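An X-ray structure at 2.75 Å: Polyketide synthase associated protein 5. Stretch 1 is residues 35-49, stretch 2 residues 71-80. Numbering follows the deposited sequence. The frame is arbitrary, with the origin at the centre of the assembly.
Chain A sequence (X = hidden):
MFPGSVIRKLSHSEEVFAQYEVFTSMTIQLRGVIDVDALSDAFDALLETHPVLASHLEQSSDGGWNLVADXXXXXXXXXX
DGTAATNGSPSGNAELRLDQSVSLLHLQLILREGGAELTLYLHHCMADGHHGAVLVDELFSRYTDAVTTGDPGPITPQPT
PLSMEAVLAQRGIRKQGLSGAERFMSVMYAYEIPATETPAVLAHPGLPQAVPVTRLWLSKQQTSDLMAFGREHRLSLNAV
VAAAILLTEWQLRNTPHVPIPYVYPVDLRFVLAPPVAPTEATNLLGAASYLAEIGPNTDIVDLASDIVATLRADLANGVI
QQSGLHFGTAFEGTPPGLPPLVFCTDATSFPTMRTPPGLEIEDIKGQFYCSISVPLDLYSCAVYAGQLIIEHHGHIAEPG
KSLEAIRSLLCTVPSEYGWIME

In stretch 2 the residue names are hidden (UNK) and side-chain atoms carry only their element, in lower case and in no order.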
# COMPACT_ATOMS: atom_id res chain seq x y z
N ASP A 35 -9.72 -4.05 25.65
CA ASP A 35 -8.95 -4.39 26.85
C ASP A 35 -7.51 -3.93 26.68
O ASP A 35 -6.59 -4.73 26.49
CB ASP A 35 -9.02 -5.91 27.08
CG ASP A 35 -8.06 -6.39 28.17
OD1 ASP A 35 -8.17 -7.57 28.58
OD2 ASP A 35 -7.19 -5.61 28.61
N VAL A 36 -7.31 -2.61 26.75
CA VAL A 36 -6.00 -1.99 26.59
C VAL A 36 -4.80 -2.79 27.13
O VAL A 36 -3.78 -2.91 26.44
CB VAL A 36 -5.98 -0.56 27.21
CG1 VAL A 36 -4.61 0.09 27.01
CG2 VAL A 36 -7.05 0.31 26.56
N ASP A 37 -4.89 -3.33 28.35
CA ASP A 37 -3.77 -4.09 28.92
C ASP A 37 -3.35 -5.24 28.01
O ASP A 37 -2.15 -5.45 27.77
CB ASP A 37 -4.13 -4.65 30.30
CG ASP A 37 -4.02 -3.60 31.41
OD1 ASP A 37 -3.37 -2.55 31.19
OD2 ASP A 37 -4.57 -3.84 32.52
N ALA A 38 -4.33 -5.99 27.51
CA ALA A 38 -4.10 -7.12 26.63
C ALA A 38 -3.57 -6.65 25.28
O ALA A 38 -2.71 -7.29 24.68
CB ALA A 38 -5.39 -7.90 26.42
N LEU A 39 -4.11 -5.53 24.80
CA LEU A 39 -3.70 -4.95 23.53
C LEU A 39 -2.23 -4.56 23.58
O LEU A 39 -1.48 -4.79 22.64
CB LEU A 39 -4.57 -3.73 23.20
CG LEU A 39 -4.49 -3.00 21.86
CD1 LEU A 39 -3.47 -1.89 21.91
CD2 LEU A 39 -4.20 -3.99 20.76
N SER A 40 -1.81 -3.97 24.70
CA SER A 40 -0.43 -3.56 24.84
C SER A 40 0.48 -4.78 24.84
O SER A 40 1.60 -4.72 24.34
CB SER A 40 -0.25 -2.78 26.14
OG SER A 40 1.02 -2.13 26.17
N ASP A 41 0.00 -5.88 25.40
CA ASP A 41 0.80 -7.12 25.42
C ASP A 41 1.02 -7.64 24.01
O ASP A 41 2.10 -8.13 23.67
CB ASP A 41 0.10 -8.21 26.24
CG ASP A 41 0.09 -7.90 27.72
OD1 ASP A 41 1.07 -7.30 28.21
OD2 ASP A 41 -0.88 -8.27 28.39
N ALA A 42 -0.04 -7.54 23.20
CA ALA A 42 -0.01 -7.99 21.81
C ALA A 42 0.99 -7.14 21.03
O ALA A 42 1.82 -7.68 20.29
CB ALA A 42 -1.39 -7.87 21.20
N PHE A 43 0.92 -5.83 21.22
CA PHE A 43 1.83 -4.92 20.54
C PHE A 43 3.27 -5.24 20.97
O PHE A 43 4.17 -5.31 20.13
CB PHE A 43 1.47 -3.47 20.88
CG PHE A 43 2.33 -2.46 20.17
CD1 PHE A 43 2.42 -2.43 18.79
CD2 PHE A 43 3.08 -1.54 20.90
CE1 PHE A 43 3.23 -1.50 18.13
CE2 PHE A 43 3.89 -0.61 20.25
CZ PHE A 43 3.97 -0.59 18.87
N ASP A 44 3.49 -5.45 22.27
CA ASP A 44 4.84 -5.77 22.76
C ASP A 44 5.32 -7.12 22.20
O ASP A 44 6.50 -7.27 21.86
CB ASP A 44 4.88 -5.84 24.30
CG ASP A 44 4.77 -4.46 24.95
OD1 ASP A 44 5.46 -3.51 24.51
OD2 ASP A 44 4.02 -4.34 25.93
N ALA A 45 4.41 -8.09 22.14
CA ALA A 45 4.73 -9.44 21.63
C ALA A 45 5.09 -9.35 20.14
O ALA A 45 6.06 -9.97 19.69
CB ALA A 45 3.53 -10.37 21.81
N LEU A 46 4.31 -8.57 19.41
CA LEU A 46 4.54 -8.36 17.99
C LEU A 46 5.95 -7.79 17.82
O LEU A 46 6.76 -8.33 17.06
CB LEU A 46 3.52 -7.37 17.44
CG LEU A 46 3.61 -7.00 15.96
CD1 LEU A 46 2.62 -7.86 15.16
CD2 LEU A 46 3.27 -5.52 15.79
N LEU A 47 6.25 -6.70 18.52
CA LEU A 47 7.56 -6.09 18.41
C LEU A 47 8.69 -7.06 18.69
O LEU A 47 9.77 -6.92 18.12
CB LEU A 47 7.69 -4.91 19.37
CG LEU A 47 7.64 -3.57 18.64
CD1 LEU A 47 7.61 -2.45 19.65
CD2 LEU A 47 8.85 -3.45 17.72
N GLU A 48 8.46 -8.04 19.54
CA GLU A 48 9.53 -8.97 19.83
C GLU A 48 9.70 -9.95 18.68
O GLU A 48 10.75 -10.57 18.55
CB GLU A 48 9.24 -9.72 21.11
CG GLU A 48 9.48 -8.88 22.33
CD GLU A 48 8.99 -9.55 23.58
OE1 GLU A 48 7.76 -9.71 23.73
OE2 GLU A 48 9.83 -9.94 24.41
N THR A 49 8.68 -10.07 17.85
CA THR A 49 8.78 -10.97 16.72
C THR A 49 9.43 -10.28 15.54
O THR A 49 9.96 -10.94 14.65
CB THR A 49 7.41 -11.46 16.28
OG1 THR A 49 6.75 -12.10 17.38
CG2 THR A 49 7.55 -12.43 15.15
N UNK A 71 15.82 0.32 21.45
CA UNK A 71 15.45 -0.59 22.52
C UNK A 71 13.95 -0.82 22.42
O UNK A 71 13.23 0.00 21.86
o UNK A 71 16.92 2.03 23.15
c UNK A 71 15.80 0.05 23.86
o UNK A 71 15.04 2.28 24.26
c UNK A 71 15.93 1.56 23.75
N UNK A 72 13.48 -1.93 22.96
CA UNK A 72 12.05 -2.21 22.91
C UNK A 72 11.40 -1.72 24.20
O UNK A 72 10.17 -1.67 24.31
c UNK A 72 13.91 -4.40 21.49
c UNK A 72 11.87 -5.82 21.32
c UNK A 72 12.39 -4.39 21.43
c UNK A 72 11.81 -3.72 22.70
N UNK A 73 12.22 -1.35 25.18
CA UNK A 73 11.72 -0.86 26.47
C UNK A 73 10.99 0.48 26.37
O UNK A 73 10.25 0.86 27.28
c UNK A 73 12.87 -0.74 27.50
c UNK A 73 12.61 -0.13 28.89
c UNK A 73 11.48 -0.87 29.60
c UNK A 73 13.88 -0.18 29.73
N UNK A 74 11.18 1.19 25.26
CA UNK A 74 10.51 2.48 25.11
C UNK A 74 9.23 2.39 24.27
O UNK A 74 8.28 3.15 24.50
c UNK A 74 12.77 3.16 22.30
c UNK A 74 11.66 3.39 23.04
c UNK A 74 11.46 3.52 24.52
n UNK A 74 12.39 3.14 20.98
c UNK A 74 11.09 3.36 20.91
n UNK A 74 10.63 3.52 22.14
N UNK A 75 9.20 1.47 23.31
CA UNK A 75 8.02 1.32 22.45
C UNK A 75 6.82 0.65 23.13
O UNK A 75 6.86 -0.53 23.48
c UNK A 75 8.37 0.57 21.16
o UNK A 75 9.00 1.45 20.23
N UNK A 76 5.77 1.44 23.33
CA UNK A 76 4.55 0.96 23.94
C UNK A 76 3.37 1.62 23.26
O UNK A 76 3.54 2.57 22.48
N UNK A 77 2.17 1.12 23.54
CA UNK A 77 0.98 1.70 22.92
C UNK A 77 0.76 3.11 23.42
O UNK A 77 1.41 3.55 24.35
c UNK A 77 -1.81 0.03 25.05
c UNK A 77 -0.52 0.75 24.70
c UNK A 77 -0.28 0.86 23.20
c UNK A 77 -0.13 -0.52 22.60
N UNK A 78 -0.16 3.81 22.80
CA UNK A 78 -0.46 5.16 23.18
C UNK A 78 -1.97 5.35 23.19
O UNK A 78 -2.58 5.55 22.14
c UNK A 78 0.19 6.12 22.19
s UNK A 78 -0.58 7.74 22.15
N UNK A 79 -2.56 5.26 24.38
CA UNK A 79 -4.00 5.41 24.53
C UNK A 79 -4.45 6.86 24.65
O UNK A 79 -3.80 7.66 25.32
c UNK A 79 -4.49 4.65 25.76
c UNK A 79 -3.89 3.27 25.79
c UNK A 79 -6.01 4.60 25.73
N UNK A 80 -5.56 7.21 24.01
CA UNK A 80 -6.08 8.57 24.06
C UNK A 80 -7.59 8.59 24.26
O UNK A 80 -8.28 7.62 23.93
c UNK A 80 -6.27 10.76 22.88
c UNK A 80 -3.85 9.89 21.19
c UNK A 80 -4.24 9.32 22.54
c UNK A 80 -5.75 9.34 22.78

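Position 71 carries two carbons, the second bearing two oxygens, and none of these atoms reaches the helix of stretch 1. An acid with so short a stem is Asp71.

Position 72 has four carbons forked at the second. Its CA-to-CB bond points toward the helix, and one methyl meets Glu48 and Leu47. The fork makes it Leu72, whose CD2 lies 4.0 Å from Glu48 CG and 4.0 Å from Leu47 O.

Position 73 repeats that pattern, four carbons forked at the second, but points away and touches nothing on the helix: Leu73.

At 74 one carbon leads to a five-membered ring of three carbons and two nitrogens, out of reach of stretch 1: the imidazole of His74.

Position 75 has one carbon and one oxygen. The carbon packs on Leu47, and the backbone O comes near Asp44. The composition gives Ser75, whose CB lies 3.5 Å from Leu47 CD1. Ser75 O sits 3.4 Å from Asp44 OD1, but both are acceptors, so no hydrogen bond joins them.

Position 76 has no side-chain atoms, and its backbone approaches the ring of Phe43 obliquely. This is Gly76, its C 3.8 Å from Phe43 CE2. A CB here would point away from the helix and would have room, so this contact does not explain the bare backbone.

Position 77 has four carbons, forked at the first, with one arm two carbons long. The long arm meets Val36 and Ser40; the short arm meets Leu39 and Phe43. This is Ile77. Ile77 CD1 reaches 3.4 Å from Val36 CG1 and 3.4 Å from Ser40 CB, while Ile77 CG2 lies 3.8 Å from Phe43 CB and 3.7 Å from Leu39 CD1.

Position 78, one carbon and one sulfur, is out of reach of the helix: Cys78.

Position 79 has three carbons, the first carrying the other two, and points toward the helix, where it meets Val36. This is Val79, whose CG2 lies 3.5 Å from Val36 CG1.

Position 80, four carbons forked at the first with a two-carbon arm, is also out of reach: Ile80.

The contact works by packing, with no hydrogen bond across it. The helix has its own bonds: Asp35 OD2 caps it by accepting from Ala38 N at 3.1 Å. Ile77 gives up the largest area, with both branches in use along one helical side. Leu72 and Val79 extend the contact toward its two ends, while the segment through Ser75 and Gly76 brings backbone close to Phe43. The rule is a branched aliphatic anchor packed on Val36, Leu39, Phe43 and the CB of Ser40.

Stretch 2, residues 71-80: DLLHSGICVI
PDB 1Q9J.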